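Local structure of pseudoalteromonas arctica PAMC 21717 (Pseudoalteromonas arctica, 5YL7) at residues P6-Q11 against G117-A122; P24-T29 against D330-V335. The protein is a cold-active, calcium-binding serine protease of the subtilase family that cleaves peptide bonds in proteins, probably through a Ser-His-Asp triad. All blocks are in the same frame, centred on the assembly; numbering follows the deposited sequence.

Interaction 1 (P6-Q11 against G117-A122). With CA (calcium ion), chain C.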
loop_
_atom_site.group_PDB
_atom_site.type_symbol
_atom_site.label_atom_id
_atom_site.label_comp_id
_atom_site.label_asym_id
_atom_site.label_seq_id
_atom_site.Cartn_x
_atom_site.Cartn_y
_atom_site.Cartn_z
ATOM N N PRO A 6 0.086 -6.657 -20.946
ATOM C CA PRO A 6 0.232 -5.678 -22.004
ATOM C C PRO A 6 0.450 -4.275 -21.504
ATOM O O PRO A 6 0.969 -3.433 -22.228
ATOM C CB PRO A 6 -1.072 -5.793 -22.780
ATOM C CG PRO A 6 -2.019 -6.477 -21.760
ATOM C CD PRO A 6 -1.195 -7.415 -21.008
ATOM N N ARG A 7 0.030 -3.938 -20.278
ATOM C CA ARG A 7 0.318 -2.636 -19.709
ATOM C C ARG A 7 1.619 -2.552 -18.921
ATOM O O ARG A 7 1.915 -1.474 -18.364
ATOM C CB ARG A 7 -0.861 -2.155 -18.856
ATOM C CG ARG A 7 -2.155 -2.071 -19.591
ATOM C CD ARG A 7 -2.169 -1.096 -20.676
ATOM N NE ARG A 7 -2.079 0.261 -20.233
ATOM C CZ ARG A 7 -3.044 1.024 -19.819
ATOM N NH1 ARG A 7 -4.288 0.597 -19.662
ATOM N NH2 ARG A 7 -2.767 2.297 -19.476
ATOM N N PHE A 8 2.406 -3.588 -18.816
ATOM C CA PHE A 8 3.690 -3.549 -18.101
ATOM C C PHE A 8 4.536 -2.436 -18.554
ATOM O O PHE A 8 5.141 -1.734 -17.736
ATOM C CB PHE A 8 4.419 -4.875 -18.212
ATOM C CG PHE A 8 5.739 -4.868 -17.521
ATOM C CD1 PHE A 8 5.877 -4.953 -16.145
ATOM C CD2 PHE A 8 6.877 -4.711 -18.293
ATOM C CE1 PHE A 8 7.146 -4.890 -15.596
ATOM C CE2 PHE A 8 8.102 -4.660 -17.744
ATOM C CZ PHE A 8 8.251 -4.745 -16.412
ATOM N N ASP A 9 4.644 -2.181 -19.857
ATOM C CA ASP A 9 5.516 -1.138 -20.290
ATOM C C ASP A 9 5.108 0.252 -19.812
ATOM O O ASP A 9 5.953 1.151 -19.656
ATOM C CB ASP A 9 5.632 -1.085 -21.867
ATOM C CG ASP A 9 6.511 -2.192 -22.413
ATOM O OD1 ASP A 9 7.196 -2.970 -21.683
ATOM O OD2 ASP A 9 6.411 -2.321 -23.653
ATOM N N ASP A 10 3.817 0.464 -19.553
ATOM C CA ASP A 10 3.323 1.699 -18.979
ATOM C C ASP A 10 3.679 1.824 -17.459
ATOM O O ASP A 10 3.641 2.932 -16.935
ATOM C CB ASP A 10 1.775 1.830 -19.153
ATOM C CG ASP A 10 1.305 2.035 -20.600
ATOM O OD1 ASP A 10 2.107 2.648 -21.325
ATOM O OD2 ASP A 10 0.230 1.536 -20.935
ATOM N N GLN A 11 4.025 0.706 -16.853
ATOM C CA GLN A 11 4.357 0.697 -15.424
ATOM C C GLN A 11 5.847 0.960 -15.257
ATOM O O GLN A 11 6.632 0.201 -14.781
ATOM C CB GLN A 11 3.945 -0.658 -14.803
ATOM C CG GLN A 11 2.434 -0.825 -14.819
ATOM C CD GLN A 11 1.968 -2.070 -14.156
ATOM O OE1 GLN A 11 2.218 -3.200 -14.608
ATOM N NE2 GLN A 11 1.299 -1.904 -12.994
ATOM N N GLY A 117 -3.980 -6.668 -18.773
ATOM C CA GLY A 117 -3.831 -5.587 -17.763
ATOM C C GLY A 117 -2.391 -5.401 -17.389
ATOM O O GLY A 117 -1.454 -5.278 -18.195
ATOM N N VAL A 118 -2.188 -5.281 -16.067
ATOM C CA VAL A 118 -0.971 -4.904 -15.381
ATOM C C VAL A 118 -0.233 -6.007 -14.677
ATOM O O VAL A 118 -0.783 -7.172 -14.627
ATOM C CB VAL A 118 -1.289 -3.726 -14.366
ATOM C CG1 VAL A 118 -1.769 -2.482 -15.075
ATOM C CG2 VAL A 118 -2.305 -4.191 -13.361
ATOM N N ALA A 119 0.927 -5.694 -14.091
ATOM C CA ALA A 119 1.611 -6.569 -13.208
ATOM C C ALA A 119 1.607 -6.036 -11.785
ATOM O O ALA A 119 1.283 -4.858 -11.561
ATOM C CB ALA A 119 3.038 -6.785 -13.708
ATOM N N GLY A 120 1.909 -6.924 -10.857
ATOM C CA GLY A 120 2.026 -6.579 -9.444
ATOM C C GLY A 120 3.440 -6.777 -8.997
ATOM O O GLY A 120 4.233 -7.551 -9.548
ATOM N N VAL A 121 3.872 -6.096 -7.905
ATOM C CA VAL A 121 5.236 -6.197 -7.410
ATOM C C VAL A 121 5.515 -7.561 -6.858
ATOM O O VAL A 121 6.589 -8.133 -7.122
ATOM C CB VAL A 121 5.452 -5.098 -6.343
ATOM C CG1 VAL A 121 6.797 -5.266 -5.675
ATOM C CG2 VAL A 121 5.339 -3.716 -6.983
ATOM N N ALA A 122 4.634 -8.071 -6.015
ATOM C CA ALA A 122 4.759 -9.392 -5.398
ATOM C C ALA A 122 3.637 -10.244 -5.931
ATOM O O ALA A 122 2.732 -10.654 -5.218
ATOM C CB ALA A 122 4.766 -9.325 -3.894
HETATM CA CA CA C . -2.219 -8.881 -15.385
#

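Interaction 2 (P24-T29 against D330-V335)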
loop_
_atom_site.group_PDB
_atom_site.type_symbol
_atom_site.label_atom_id
_atom_site.label_comp_id
_atom_site.label_asym_id
_atom_site.label_seq_id
_atom_site.Cartn_x
_atom_site.Cartn_y
_atom_site.Cartn_z
ATOM N N PRO A 24 12.548 -6.416 -12.602
ATOM C CA PRO A 24 12.766 -7.622 -13.434
ATOM C C PRO A 24 13.846 -8.530 -12.937
ATOM O O PRO A 24 13.610 -9.805 -12.927
ATOM C CB PRO A 24 13.083 -6.964 -14.796
ATOM C CG PRO A 24 12.213 -5.737 -14.837
ATOM C CD PRO A 24 12.360 -5.201 -13.401
ATOM N N THR A 25 14.964 -8.063 -12.488
ATOM C CA THR A 25 15.974 -8.887 -11.961
ATOM C C THR A 25 15.594 -9.564 -10.663
ATOM O O THR A 25 15.890 -10.718 -10.341
ATOM C CB THR A 25 17.339 -8.093 -11.770
ATOM O OG1 THR A 25 17.720 -7.786 -13.110
ATOM C CG2 THR A 25 18.370 -8.972 -11.022
ATOM N N ALA A 26 14.828 -8.807 -9.786
ATOM C CA ALA A 26 14.347 -9.430 -8.575
ATOM C C ALA A 26 13.470 -10.647 -8.825
ATOM O O ALA A 26 13.590 -11.649 -8.105
ATOM C CB ALA A 26 13.589 -8.374 -7.748
ATOM N N TRP A 27 12.594 -10.501 -9.800
ATOM C CA TRP A 27 11.633 -11.585 -10.150
ATOM C C TRP A 27 12.344 -12.848 -10.641
ATOM O O TRP A 27 11.693 -13.918 -10.584
ATOM C CB TRP A 27 10.671 -11.070 -11.148
ATOM C CG TRP A 27 9.642 -10.044 -10.605
ATOM C CD1 TRP A 27 9.103 -9.998 -9.348
ATOM C CD2 TRP A 27 9.025 -9.036 -11.353
ATOM N NE1 TRP A 27 8.196 -9.016 -9.307
ATOM C CE2 TRP A 27 8.083 -8.385 -10.503
ATOM C CE3 TRP A 27 9.140 -8.553 -12.677
ATOM C CZ2 TRP A 27 7.277 -7.378 -10.945
ATOM C CZ3 TRP A 27 8.408 -7.545 -13.100
ATOM C CH2 TRP A 27 7.458 -6.897 -12.191
ATOM N N ASP A 28 13.608 -12.800 -11.067
ATOM C CA ASP A 28 14.360 -14.043 -11.356
ATOM C C ASP A 28 14.470 -14.899 -10.154
ATOM O O ASP A 28 14.766 -16.125 -10.290
ATOM C CB ASP A 28 15.723 -13.629 -11.937
ATOM C CG ASP A 28 15.612 -13.073 -13.297
ATOM O OD1 ASP A 28 14.649 -13.346 -14.029
ATOM O OD2 ASP A 28 16.512 -12.198 -13.639
ATOM N N THR A 29 14.416 -14.361 -8.903
ATOM C CA THR A 29 14.682 -15.066 -7.657
ATOM C C THR A 29 13.445 -15.147 -6.761
ATOM O O THR A 29 13.250 -16.054 -5.959
ATOM C CB THR A 29 15.842 -14.210 -6.836
ATOM O OG1 THR A 29 17.047 -14.290 -7.658
ATOM C CG2 THR A 29 16.150 -14.814 -5.595
ATOM N N ASP A 330 15.428 -0.859 -3.953
ATOM C CA ASP A 330 15.949 -1.602 -5.105
ATOM C C ASP A 330 15.597 -3.037 -4.881
ATOM O O ASP A 330 16.157 -3.708 -4.057
ATOM C CB ASP A 330 17.474 -1.366 -5.192
ATOM C CG ASP A 330 18.150 -2.149 -6.249
ATOM O OD1 ASP A 330 17.597 -3.141 -6.778
ATOM O OD2 ASP A 330 19.345 -1.808 -6.590
ATOM N N ALA A 331 14.553 -3.458 -5.617
ATOM C CA ALA A 331 14.019 -4.817 -5.344
ATOM C C ALA A 331 15.085 -5.876 -5.535
ATOM O O ALA A 331 15.137 -6.843 -4.783
ATOM C CB ALA A 331 12.862 -5.100 -6.242
ATOM N N ALA A 332 15.835 -5.764 -6.605
ATOM C CA ALA A 332 16.881 -6.806 -6.891
ATOM C C ALA A 332 17.905 -6.913 -5.809
ATOM O O ALA A 332 18.244 -8.019 -5.321
ATOM C CB ALA A 332 17.523 -6.553 -8.216
ATOM N N ALA A 333 18.377 -5.727 -5.329
ATOM C CA ALA A 333 19.365 -5.732 -4.268
ATOM C C ALA A 333 18.834 -6.243 -2.947
ATOM O O ALA A 333 19.492 -6.909 -2.176
ATOM C CB ALA A 333 19.987 -4.349 -4.113
ATOM N N ALA A 334 17.562 -5.895 -2.625
ATOM C CA ALA A 334 16.929 -6.376 -1.462
ATOM C C ALA A 334 16.774 -7.910 -1.450
ATOM O O ALA A 334 17.039 -8.523 -0.454
ATOM C CB ALA A 334 15.537 -5.681 -1.283
ATOM N N VAL A 335 16.311 -8.445 -2.601
ATOM C CA VAL A 335 16.192 -9.921 -2.671
ATOM C C VAL A 335 17.554 -10.581 -2.559
ATOM O O VAL A 335 17.644 -11.590 -1.841
ATOM C CB VAL A 335 15.428 -10.262 -3.923
ATOM C CG1 VAL A 335 15.594 -11.720 -4.351
ATOM C CG2 VAL A 335 13.971 -9.849 -3.841
#

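Interaction 1 (P6-Q11 against G117-A122)
Gln11 reaches across to Ala119 and bonds to both its backbone N and its backbone O. Its OE1 accepts from Ala119 N at 2.9 Å. That bond is nearly straight, and the donor lies on a lone pair in the amide plane. Its NE2 gives a longer bond, 3.3 Å, to Ala119 O, and gives another to Leu259 O. The chain runs extended beyond CG (chi2 -176°), which carries CD out to the Val118-Ala119 backbone. On the way the Gln11 side chain crosses that of Val118 at about a right angle, with NE2 3.4 Å from Val118 CB. At the other end Arg7 N donates to Gly117 O at 2.9 Å. The Pro6 ring lies against Gly117, CD 3.5 Å from Gly117 O. Beside Gln11, Phe8 CD1 touches Ala119 CB.

Further bonds lie around this contact. Arg7 NE forms a salt bridge with Asp10 OD2, 2.7 Å long and close to the guanidinium plane. Tyr14 OH is a further partner of Ala119 O. An alanine in place of Gln11 would probably leave Ala119 N without its acceptor and the loop 117-122 less firmly held. Val118 O, between the bonded residues, binds the calcium ion at 2.4 Å, and Asp5, Asp49, Val111, Asn114 and Glu116 complete the site. The N-terminal arm therefore holds a metal-binding loop through hydrogen bonds that flank one of its ligands.

Interaction 2 (P24-T29 against D330-V335)
Thr25, Ala26 and Thr29 meet Ala331, Ala332 and Val335 by van der Waals packing. Ala26 CB points at the start of the helix 331-338. It sits 3.6 Å from Ala332 N and 3.7 Å from Ala331 CB. Val335 CG2 approaches the same methyl from one turn further on, at 4.2 Å. With small side chains on both sides the backbones come very near, and the CA atoms of Ala26 and Ala332 are 4.0 Å apart.

Two threonines extend this apolar contact. Thr25 CG2 rests on Ala332 CB at 3.8 Å. Thr29 CG2 meets Val335 CG1 at 3.4 Å, a tight approach for two carbons. Thr29 CG2 and Val335 CG1 are each anti to their own backbone N (Val335 chi1 162°), which brings them together. The two side chains slide past each other in opposite directions.

In the fold, this is helix-helix packing between the two ends of a subtilase chain. The short helix 23-27 comes before the first strand of the parallel sheet, and helix 331-338 closes the modelled chain. Helix 280-297 lies behind the second of these, with Val290 against Ala331 and Leu293 against Val335.

Between 24-29 and 330-335 themselves the contact is apolar. The hydrogen bonds lie within each segment or run to residues just before helix 23-27. Asp330 is the N-cap of helix 331-338, and its OD1 accepts from Ala333 N at 3.1 Å. The donor stands above the carboxylate plane, 69° out of it. Asn22 ND2 also bonds to OD1, which ties the cap to the residue just before helix 23-27. Thr29 N bonds to Ala26 O at 2.9 Å, in the turn that brings Thr29 round to Val335. Backbone hydrogen bonding of Ala331 with Leu21 joins the two regions again.

Interaction 1 is largely buried and polar. It joins two loops beside a calcium site through hydrogen bonds. Interaction 2 is partly buried and lies nearer the surface, where two helices pack through methyl groups. Both fasten the N-terminal region, but to different parts of the chain: 6-11 meets the loop that precedes strand 126-131, whereas the segment 24-29 meets the C-terminal helix. Their centres are 16 Å apart, yet they touch. Trp27, whose CB points away from 330-335, probably hydrogen-bonds through NE1 to Val121 O, and its ring also packs on Phe8 and Gly120. Charge plays a local part in each: a salt bridge inside 6-11, a helix cap at Asp330.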